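Side-chain contacts in NANS (YJHS), A 9-O-acetyl N-acetylneuraminic acid esterase (PDB 3PT5), which probably hydrolyses the 9-O-acetyl group of 9-O-acetyl-N-acetylneuraminic acid, an alternative sialic acid on which the bacterium can grow: residues 44-49 with 317-322; 162-167 with 211-216; 194-199 with 240-245. One frame throughout, in Å; residues are numbered along the deposited sequence.

How the contacts relate
The chain first passes through 44-49, in the loop between strands 20-28 and 52-55, and closes contact 1 only when it reaches helix 315-335 at 317-322. Contacts 2 and 3 both fall within that long excursion. Contact 2 opens at the start of helix 162-176 and closes on helix 203-218. Contact 3 opens before that closure, in the loop 194-199, and ends on helix 240-245, so the loops of contacts 2 and 3 cross. Contacts 1 and 2 lie on opposite sides of the chain's centre, with centres 28 Å apart. Contact 1 pins a loop to the last helix, contact 2 pairs two helices, and contact 3 joins two connections following neighbouring strands.

Contact 1: residues 44-49 with 317-322; sequences REDAPH and ARRGII
Asp46 and Arg319 meet in a side-on, two-pronged salt bridge. Arg319 NE donates to Asp46 OD1 at 2.8 Å with an N-H...O angle of 163°, and Arg319 NH2 reaches Asp46 OD2, also at 2.8 Å. Both oxygens are approached on their syn sides and lie close to the guanidinium plane, although the two flat groups are turned 32° from one another. The arginine chain is extended from CG to NE, and with its CG anti to the carbonyl carbon (chi1 -69°) it carries NE and NH2 out to the loop. Its aliphatic part is used as well: Arg319 CD packs against Glu45 CB at 3.7 Å. Glu45 OE1 stays 5.4 Å from Arg319 NE, without direct contact, though the opposite charges may attract weakly.

The loop side is a type I beta turn from Arg44 to Ala47, closed by Ala47 N bonding to Arg44 O at 3.2 Å, with Glu45 and Asp46 at its two central positions. In this SGNH hydrolase the turn belongs to the connection between strands 20-28 and 52-55, and the salt bridge fastens it to the C-terminal helix 315-335. That helix widens here into a pi-type turn, in which Ile322 N bonds to Ala317 O at 2.9 Å.

Asp46 has further partners. OD1 also bonds to His109 NE2 on helix 107-114, and OD2 to the backbone N of Leu41, so each carboxylate oxygen has two partners; this probably favours the ionised form of the buried acid. Arg319 NH2 has a second acceptor in Leu39 O. Helix 107-114 supports both segments, since Arg112 NH2 bonds to Ala47 O and Lys113 NZ to Arg319 O.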
loop_
_atom_site.group_PDB
_atom_site.type_symbol
_atom_site.label_atom_id
_atom_site.label_comp_id
_atom_site.label_asym_id
_atom_site.label_seq_id
_atom_site.Cartn_x
_atom_site.Cartn_y
_atom_site.Cartn_z
ATOM N N ARG A 44 -2.915 -20.053 2.081
ATOM C CA ARG A 44 -1.477 -20.154 1.943
ATOM C C ARG A 44 -0.846 -18.799 2.157
ATOM O O ARG A 44 -0.843 -18.278 3.261
ATOM C CB ARG A 44 -1.112 -20.693 0.548
ATOM C CG ARG A 44 -1.472 -22.159 0.268
ATOM C CD ARG A 44 -1.598 -22.400 -1.247
ATOM N NE ARG A 44 -1.733 -23.824 -1.588
ATOM C CZ ARG A 44 -2.877 -24.510 -1.538
ATOM N NH1 ARG A 44 -4.004 -23.918 -1.150
ATOM N NH2 ARG A 44 -2.901 -25.799 -1.873
ATOM N N GLU A 45 -0.333 -18.236 1.071
ATOM C CA GLU A 45 0.456 -17.021 1.089
ATOM C C GLU A 45 -0.395 -15.809 1.467
ATOM O O GLU A 45 0.134 -14.816 1.966
ATOM C CB GLU A 45 1.149 -16.844 -0.270
ATOM C CG GLU A 45 1.885 -18.134 -0.799
ATOM C CD GLU A 45 0.992 -19.131 -1.556
ATOM O OE1 GLU A 45 -0.203 -19.278 -1.219
ATOM O OE2 GLU A 45 1.481 -19.802 -2.501
ATOM N N ASP A 46 -1.713 -15.884 1.246
ATOM C CA ASP A 46 -2.599 -14.767 1.650
ATOM C C ASP A 46 -3.419 -15.030 2.907
ATOM O O ASP A 46 -4.421 -14.362 3.125
ATOM C CB ASP A 46 -3.553 -14.311 0.534
ATOM C CG ASP A 46 -2.842 -14.016 -0.772
ATOM O OD1 ASP A 46 -1.628 -13.711 -0.765
ATOM O OD2 ASP A 46 -3.501 -14.104 -1.820
ATOM N N ALA A 47 -2.983 -15.972 3.744
ATOM C CA ALA A 47 -3.700 -16.260 4.975
ATOM C C ALA A 47 -3.600 -15.089 5.956
ATOM O O ALA A 47 -2.498 -14.607 6.254
ATOM C CB ALA A 47 -3.114 -17.527 5.632
ATOM N N PRO A 48 -4.739 -14.644 6.501
ATOM C CA PRO A 48 -4.699 -13.634 7.563
ATOM C C PRO A 48 -4.056 -14.270 8.803
ATOM O O PRO A 48 -3.993 -15.494 8.884
ATOM C CB PRO A 48 -6.177 -13.376 7.834
ATOM C CG PRO A 48 -6.882 -13.797 6.531
ATOM C CD PRO A 48 -6.122 -15.007 6.141
ATOM N N HIS A 49 -3.567 -13.455 9.731
ATOM C CA HIS A 49 -2.957 -13.969 10.969
ATOM C C HIS A 49 -3.533 -13.191 12.127
ATOM O O HIS A 49 -3.764 -11.991 11.993
ATOM C CB HIS A 49 -1.436 -13.794 10.920
ATOM C CG HIS A 49 -0.730 -14.393 12.094
ATOM N ND1 HIS A 49 -0.778 -13.834 13.348
ATOM C CD2 HIS A 49 0.029 -15.508 12.205
ATOM C CE1 HIS A 49 -0.077 -14.579 14.188
ATOM N NE2 HIS A 49 0.409 -15.607 13.521
ATOM N N ALA A 317 4.036 -11.085 -7.694
ATOM C CA ALA A 317 5.132 -10.150 -7.345
ATOM C C ALA A 317 4.935 -9.528 -5.978
ATOM O O ALA A 317 5.887 -9.272 -5.241
ATOM C CB ALA A 317 5.259 -9.052 -8.380
ATOM N N ARG A 318 3.684 -9.261 -5.645
ATOM C CA ARG A 318 3.400 -8.601 -4.379
ATOM C C ARG A 318 3.683 -9.545 -3.209
ATOM O O ARG A 318 4.316 -9.144 -2.243
ATOM C CB ARG A 318 1.957 -8.120 -4.384
ATOM C CG ARG A 318 1.812 -6.968 -5.379
ATOM C CD ARG A 318 0.358 -6.585 -5.535
ATOM N NE ARG A 318 0.107 -5.811 -6.764
ATOM C CZ ARG A 318 0.221 -4.503 -6.877
ATOM N NH1 ARG A 318 0.622 -3.788 -5.830
ATOM N NH2 ARG A 318 -0.060 -3.905 -8.058
ATOM N N ARG A 319 3.286 -10.809 -3.348
ATOM C CA ARG A 319 3.628 -11.873 -2.373
ATOM C C ARG A 319 5.096 -12.184 -2.266
ATOM O O ARG A 319 5.557 -12.712 -1.239
ATOM C CB ARG A 319 2.952 -13.195 -2.748
ATOM C CG ARG A 319 1.482 -13.204 -2.580
ATOM C CD ARG A 319 0.918 -14.483 -3.156
ATOM N NE ARG A 319 -0.524 -14.347 -3.308
ATOM C CZ ARG A 319 -1.190 -14.617 -4.412
ATOM N NH1 ARG A 319 -0.547 -15.078 -5.487
ATOM N NH2 ARG A 319 -2.500 -14.439 -4.424
ATOM N N GLY A 320 5.832 -11.914 -3.337
ATOM C CA GLY A 320 7.244 -12.263 -3.397
ATOM C C GLY A 320 8.180 -11.071 -3.276
ATOM O O GLY A 320 8.348 -10.497 -2.205
ATOM N N ILE A 321 8.801 -10.706 -4.391
ATOM C CA ILE A 321 9.907 -9.758 -4.355
ATOM C C ILE A 321 9.491 -8.399 -3.808
ATOM O O ILE A 321 10.283 -7.741 -3.146
ATOM C CB ILE A 321 10.558 -9.603 -5.772
ATOM C CG1 ILE A 321 11.833 -8.743 -5.721
ATOM C CG2 ILE A 321 9.563 -9.005 -6.784
ATOM C CD1 ILE A 321 12.982 -9.312 -4.851
ATOM N N ILE A 322 8.254 -7.961 -4.072
ATOM C CA ILE A 322 7.896 -6.590 -3.616
ATOM C C ILE A 322 7.875 -6.530 -2.088
ATOM O O ILE A 322 8.482 -5.656 -1.464
ATOM C CB ILE A 322 6.543 -6.125 -4.193
ATOM C CG1 ILE A 322 6.653 -5.987 -5.714
ATOM C CG2 ILE A 322 6.021 -4.859 -3.477
ATOM C CD1 ILE A 322 5.354 -5.790 -6.388
#

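Contact 2: residues 162-167 with 211-216; sequences PLYQDL and VEAFRR
The hydroxyl oxygen of Tyr164 rests over the flat face of the Ala213-Phe214 peptide group, 2.9 Å from Ala213 C, and against the methyl of Ala213 (Tyr164 OH to Ala213 CB 3.4 Å). Phe214 N sits near the plane of the tyrosine ring, 3.0 Å from Tyr164 OH, but they are not hydrogen-bonded: OH lies above the peptide plane, whereas the N-H of Phe214 points within it. The hydroxyl instead bonds to Asp217 OD2, one turn beyond Ala213. With CG anti to the backbone N (chi1 173°), the tyrosine ring stretches across the interface, where the axes of segments 162-167 and 211-216 approach to 11.2 Å.

The other half of the contact is looser. Leu167 CG meets Phe214 CE1 at 3.9 Å, and Leu167 CD2 lies 4.0 Å from Phe214 CD1; the two side chains run roughly perpendicular, joined by apolar contact alone. On the solvent side Arg216 is exposed and folds back, one guanidinium face over Ala213 CA of its own helix, without reaching 162-167.

These two segments cross at -37°, their directions closer to parallel than antiparallel. Beneath them lies the central sheet of the alpha/beta fold: Leu167 rests on Thr25 and Ala27 of strand 20-28 and on Trp233 of strand 233-236, while Phe214 makes an edge-to-face contact with Trp233.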
loop_
_atom_site.group_PDB
_atom_site.type_symbol
_atom_site.label_atom_id
_atom_site.label_comp_id
_atom_site.label_asym_id
_atom_site.label_seq_id
_atom_site.Cartn_x
_atom_site.Cartn_y
_atom_site.Cartn_z
ATOM N N PRO A 162 -7.924 16.081 1.284
ATOM C CA PRO A 162 -8.539 14.954 1.976
ATOM C C PRO A 162 -7.658 13.723 2.101
ATOM O O PRO A 162 -7.666 13.093 3.156
ATOM C CB PRO A 162 -9.771 14.653 1.132
ATOM C CG PRO A 162 -10.190 16.040 0.707
ATOM C CD PRO A 162 -8.933 16.829 0.496
ATOM N N LEU A 163 -6.918 13.374 1.054
ATOM C CA LEU A 163 -6.018 12.223 1.139
ATOM C C LEU A 163 -4.914 12.438 2.158
ATOM O O LEU A 163 -4.576 11.516 2.898
ATOM C CB LEU A 163 -5.430 11.856 -0.222
ATOM C CG LEU A 163 -6.365 11.190 -1.238
ATOM C CD1 LEU A 163 -5.586 10.905 -2.505
ATOM C CD2 LEU A 163 -6.988 9.891 -0.689
ATOM N N TYR A 164 -4.368 13.656 2.227
ATOM C CA TYR A 164 -3.361 13.965 3.232
ATOM C C TYR A 164 -3.937 13.868 4.649
ATOM O O TYR A 164 -3.318 13.300 5.540
ATOM C CB TYR A 164 -2.724 15.343 3.010
ATOM C CG TYR A 164 -1.808 15.721 4.147
ATOM C CD1 TYR A 164 -0.484 15.284 4.165
ATOM C CD2 TYR A 164 -2.283 16.466 5.242
ATOM C CE1 TYR A 164 0.375 15.599 5.220
ATOM C CE2 TYR A 164 -1.431 16.782 6.310
ATOM C CZ TYR A 164 -0.111 16.341 6.290
ATOM O OH TYR A 164 0.747 16.624 7.337
ATOM N N GLN A 165 -5.135 14.415 4.835
ATOM C CA GLN A 165 -5.824 14.413 6.125
ATOM C C GLN A 165 -6.078 13.010 6.613
ATOM O O GLN A 165 -5.977 12.739 7.799
ATOM C CB GLN A 165 -7.165 15.114 5.990
ATOM C CG GLN A 165 -7.050 16.606 5.822
ATOM C CD GLN A 165 -8.422 17.242 5.677
ATOM O OE1 GLN A 165 -9.253 17.179 6.596
ATOM N NE2 GLN A 165 -8.683 17.827 4.507
ATOM N N ASP A 166 -6.402 12.129 5.673
ATOM C CA ASP A 166 -6.701 10.724 5.927
ATOM C C ASP A 166 -5.405 10.014 6.348
ATOM O O ASP A 166 -5.394 9.264 7.327
ATOM C CB ASP A 166 -7.315 10.140 4.644
ATOM C CG ASP A 166 -7.888 8.736 4.822
ATOM O OD1 ASP A 166 -7.110 7.764 4.696
ATOM O OD2 ASP A 166 -9.125 8.580 5.039
ATOM N N LEU A 167 -4.326 10.292 5.629
ATOM C CA LEU A 167 -3.002 9.768 5.949
ATOM C C LEU A 167 -2.544 10.146 7.365
ATOM O O LEU A 167 -2.121 9.283 8.138
ATOM C CB LEU A 167 -1.999 10.270 4.912
ATOM C CG LEU A 167 -0.522 9.959 5.096
ATOM C CD1 LEU A 167 -0.273 8.476 4.929
ATOM C CD2 LEU A 167 0.279 10.762 4.106
ATOM N N VAL A 211 5.740 15.413 2.840
ATOM C CA VAL A 211 6.530 14.683 3.829
ATOM C C VAL A 211 6.897 15.601 5.005
ATOM O O VAL A 211 6.770 15.201 6.144
ATOM C CB VAL A 211 7.794 14.094 3.225
ATOM C CG1 VAL A 211 8.620 13.454 4.299
ATOM C CG2 VAL A 211 7.452 13.069 2.150
ATOM N N GLU A 212 7.322 16.830 4.735
ATOM C CA GLU A 212 7.615 17.743 5.854
ATOM C C GLU A 212 6.362 18.061 6.695
ATOM O O GLU A 212 6.452 18.166 7.925
ATOM C CB GLU A 212 8.252 19.058 5.392
ATOM C CG GLU A 212 9.501 18.966 4.536
ATOM C CD GLU A 212 9.869 20.301 3.898
ATOM O OE1 GLU A 212 9.054 20.874 3.129
ATOM O OE2 GLU A 212 11.000 20.783 4.136
ATOM N N ALA A 213 5.211 18.207 6.044
ATOM C CA ALA A 213 3.958 18.468 6.765
ATOM C C ALA A 213 3.578 17.277 7.644
ATOM O O ALA A 213 3.178 17.437 8.800
ATOM C CB ALA A 213 2.819 18.812 5.791
ATOM N N PHE A 214 3.715 16.077 7.091
ATOM C CA PHE A 214 3.461 14.846 7.816
ATOM C C PHE A 214 4.318 14.795 9.101
ATOM O O PHE A 214 3.822 14.483 10.190
ATOM C CB PHE A 214 3.746 13.638 6.893
ATOM C CG PHE A 214 3.478 12.287 7.533
ATOM C CD1 PHE A 214 2.204 11.728 7.506
ATOM C CD2 PHE A 214 4.526 11.544 8.116
ATOM C CE1 PHE A 214 1.942 10.463 8.072
ATOM C CE2 PHE A 214 4.287 10.280 8.689
ATOM C CZ PHE A 214 2.994 9.723 8.667
ATOM N N ARG A 215 5.599 15.097 8.959
ATOM C CA ARG A 215 6.544 15.037 10.080
ATOM C C ARG A 215 6.236 16.086 11.150
ATOM O O ARG A 215 6.291 15.771 12.343
ATOM C CB ARG A 215 7.981 15.126 9.568
ATOM C CG ARG A 215 8.365 13.874 8.797
ATOM C CD ARG A 215 9.733 13.959 8.126
ATOM N NE ARG A 215 10.097 12.638 7.614
ATOM C CZ ARG A 215 11.184 12.330 6.896
ATOM N NH1 ARG A 215 12.100 13.237 6.561
ATOM N NH2 ARG A 215 11.354 11.059 6.511
ATOM N N ARG A 216 5.855 17.293 10.723
ATOM C CA ARG A 216 5.419 18.331 11.655
ATOM C C ARG A 216 4.190 17.834 12.415
ATOM O O ARG A 216 4.154 17.889 13.649
ATOM C CB ARG A 216 5.110 19.658 10.936
ATOM C CG ARG A 216 6.356 20.382 10.399
ATOM C CD ARG A 216 6.059 21.816 9.955
ATOM N NE ARG A 216 5.190 21.871 8.775
ATOM C CZ ARG A 216 5.615 21.862 7.512
ATOM N NH1 ARG A 216 6.911 21.805 7.233
ATOM N NH2 ARG A 216 4.734 21.921 6.524
#

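Contact 3: residues 194-199 with 240-245; sequences DLMTSD and WYWKEN
Leu195 and Trp242 are the residues whose CA atoms come nearest, 7.8 Å apart, where a loop whose residues 194-196 have helical backbone angles without regular helix bonding faces the short helix 240-245. The motif is a Met-aromatic contact flanked by a leucine, and it joins the loop after strand 182-189 to the helix that follows the neighbouring parallel strand 233-236 of the SGNH hydrolase sheet.

Trp242 is the side chain common to both halves. Leu195 points its CB toward the helix and touches with one branch: CD1 lies 3.7 Å from Trp242 CB and 3.8 Å from Trp242 CE3, at the root of the indole. Met196 comes to the far end of the six-membered ring. Its chain bends at the last torsion (chi3 -85°), bringing CE to 3.8 Å from Trp242 CH2, near the ring plane, while SD lies 5.2 Å from the centroid of that ring and 84° off its normal. The sulfur is thus at the ring's edge, where the hydrogens are, and not over its pi cloud. Leu195, which is buried, covers CB and CE3, and Met196, at the exposed margin, takes the edge at CZ3 and CH2.

Trp242 NE1 bonds to Ser311 O, which probably helps to fix the rotation of the indole from the pyrrole side. Leu195 also packs against Ala249, Tyr250 and Ile253 of helix 247-253. Within helix 240-245, Tyr241 turns the edge of its ring to one Trp242 face, with CD2 over its centre, and its carbonyl accepts two bonds from Asn245: the backbone N at 3.1 Å, and ND2, which meets Tyr241 O at 2.9 Å with an N-H...O angle of 160°.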
loop_
_atom_site.group_PDB
_atom_site.type_symbol
_atom_site.label_atom_id
_atom_site.label_comp_id
_atom_site.label_asym_id
_atom_site.label_seq_id
_atom_site.Cartn_x
_atom_site.Cartn_y
_atom_site.Cartn_z
ATOM N N ASP A 194 1.385 11.122 -12.132
ATOM C CA ASP A 194 2.155 12.373 -12.288
ATOM C C ASP A 194 3.182 12.301 -13.428
ATOM O O ASP A 194 3.534 13.331 -14.002
ATOM C CB ASP A 194 2.799 12.804 -10.968
ATOM C CG ASP A 194 1.778 13.354 -9.978
ATOM O OD1 ASP A 194 1.029 14.301 -10.337
ATOM O OD2 ASP A 194 1.718 12.864 -8.836
ATOM N N LEU A 195 3.637 11.101 -13.771
ATOM C CA LEU A 195 4.543 10.921 -14.905
ATOM C C LEU A 195 3.945 11.392 -16.215
ATOM O O LEU A 195 4.668 11.727 -17.151
ATOM C CB LEU A 195 4.906 9.456 -15.092
ATOM C CG LEU A 195 5.654 8.740 -13.986
ATOM C CD1 LEU A 195 5.689 7.238 -14.302
ATOM C CD2 LEU A 195 7.041 9.290 -13.879
ATOM N N MET A 196 2.619 11.367 -16.299
ATOM C CA MET A 196 1.906 11.637 -17.542
ATOM C C MET A 196 1.597 13.098 -17.776
ATOM O O MET A 196 1.275 13.476 -18.900
ATOM C CB MET A 196 0.588 10.856 -17.560
ATOM C CG MET A 196 0.802 9.372 -17.592
ATOM S SD MET A 196 -0.742 8.512 -17.897
ATOM C CE MET A 196 -1.391 8.392 -16.276
ATOM N N THR A 197 1.623 13.905 -16.705
ATOM C CA THR A 197 1.105 15.278 -16.813
ATOM C C THR A 197 2.196 16.228 -17.305
ATOM O O THR A 197 3.397 15.946 -17.182
ATOM C CB THR A 197 0.457 15.832 -15.498
ATOM O OG1 THR A 197 1.485 16.198 -14.575
ATOM C CG2 THR A 197 -0.469 14.823 -14.838
ATOM N N SER A 198 1.772 17.352 -17.867
ATOM C CA SER A 198 2.734 18.344 -18.361
ATOM C C SER A 198 3.437 19.000 -17.164
ATOM O O SER A 198 4.532 19.561 -17.304
ATOM C CB SER A 198 2.043 19.392 -19.244
ATOM O OG SER A 198 1.154 20.180 -18.480
ATOM N N ASP A 199 2.822 18.895 -15.994
ATOM C CA ASP A 199 3.388 19.449 -14.757
ATOM C C ASP A 199 4.170 18.435 -13.887
ATOM O O ASP A 199 4.308 18.626 -12.676
ATOM C CB ASP A 199 2.272 20.114 -13.957
ATOM C CG ASP A 199 2.801 21.059 -12.900
ATOM O OD1 ASP A 199 3.821 21.749 -13.149
ATOM O OD2 ASP A 199 2.198 21.085 -11.807
ATOM N N TRP A 240 7.709 -1.733 -15.234
ATOM C CA TRP A 240 8.481 -1.453 -16.427
ATOM C C TRP A 240 7.710 -0.619 -17.421
ATOM O O TRP A 240 8.312 0.135 -18.179
ATOM C CB TRP A 240 8.936 -2.753 -17.092
ATOM C CG TRP A 240 7.857 -3.683 -17.588
ATOM C CD1 TRP A 240 7.381 -4.808 -16.940
ATOM C CD2 TRP A 240 7.199 -3.644 -18.861
ATOM N NE1 TRP A 240 6.442 -5.448 -17.737
ATOM C CE2 TRP A 240 6.321 -4.759 -18.915
ATOM C CE3 TRP A 240 7.259 -2.772 -19.968
ATOM C CZ2 TRP A 240 5.493 -5.007 -20.020
ATOM C CZ3 TRP A 240 6.429 -3.029 -21.070
ATOM C CH2 TRP A 240 5.558 -4.132 -21.076
ATOM N N TYR A 241 6.381 -0.755 -17.414
ATOM C CA TYR A 241 5.522 0.045 -18.321
ATOM C C TYR A 241 5.784 1.550 -18.137
ATOM O O TYR A 241 6.016 2.314 -19.127
ATOM C CB TYR A 241 4.030 -0.274 -18.095
ATOM C CG TYR A 241 3.167 0.766 -18.786
ATOM C CD1 TYR A 241 2.961 0.707 -20.163
ATOM C CD2 TYR A 241 2.634 1.836 -18.084
ATOM C CE1 TYR A 241 2.209 1.675 -20.824
ATOM C CE2 TYR A 241 1.883 2.826 -18.731
ATOM C CZ TYR A 241 1.691 2.729 -20.102
ATOM O OH TYR A 241 0.965 3.680 -20.753
ATOM N N TRP A 242 5.746 1.986 -16.878
ATOM C CA TRP A 242 5.849 3.408 -16.541
ATOM C C TRP A 242 7.268 3.937 -16.798
ATOM O O TRP A 242 7.461 5.002 -17.377
ATOM C CB TRP A 242 5.461 3.577 -15.069
ATOM C CG TRP A 242 4.021 3.251 -14.826
ATOM C CD1 TRP A 242 3.509 2.093 -14.260
ATOM C CD2 TRP A 242 2.891 4.045 -15.205
ATOM N NE1 TRP A 242 2.147 2.161 -14.210
ATOM C CE2 TRP A 242 1.723 3.330 -14.793
ATOM C CE3 TRP A 242 2.746 5.293 -15.830
ATOM C CZ2 TRP A 242 0.426 3.828 -14.984
ATOM C CZ3 TRP A 242 1.441 5.798 -16.026
ATOM C CH2 TRP A 242 0.297 5.053 -15.603
ATOM N N LYS A 243 8.253 3.153 -16.396
ATOM C CA LYS A 243 9.655 3.488 -16.666
ATOM C C LYS A 243 9.995 3.587 -18.139
ATOM O O LYS A 243 10.773 4.464 -18.528
ATOM C CB LYS A 243 10.572 2.442 -16.080
ATOM C CG LYS A 243 10.505 2.278 -14.612
ATOM C CD LYS A 243 11.474 1.224 -14.302
ATOM C CE LYS A 243 11.606 0.966 -12.837
ATOM N NZ LYS A 243 13.034 0.624 -12.550
ATOM N N GLU A 244 9.481 2.675 -18.961
ATOM C CA GLU A 244 9.862 2.675 -20.389
ATOM C C GLU A 244 9.146 3.760 -21.163
ATOM O O GLU A 244 9.679 4.283 -22.136
ATOM C CB GLU A 244 9.539 1.337 -21.057
ATOM C CG GLU A 244 10.399 0.177 -20.574
ATOM C CD GLU A 244 10.269 -1.069 -21.464
ATOM O OE1 GLU A 244 9.632 -0.988 -22.535
ATOM O OE2 GLU A 244 10.788 -2.139 -21.092
ATOM N N ASN A 245 7.938 4.095 -20.734
ATOM C CA ASN A 245 7.071 4.985 -21.509
ATOM C C ASN A 245 7.176 6.463 -21.112
ATOM O O ASN A 245 6.789 7.352 -21.885
ATOM C CB ASN A 245 5.621 4.492 -21.446
ATOM C CG ASN A 245 5.349 3.363 -22.436
ATOM O OD1 ASN A 245 5.100 3.607 -23.624
ATOM N ND2 ASN A 245 5.401 2.117 -21.958
#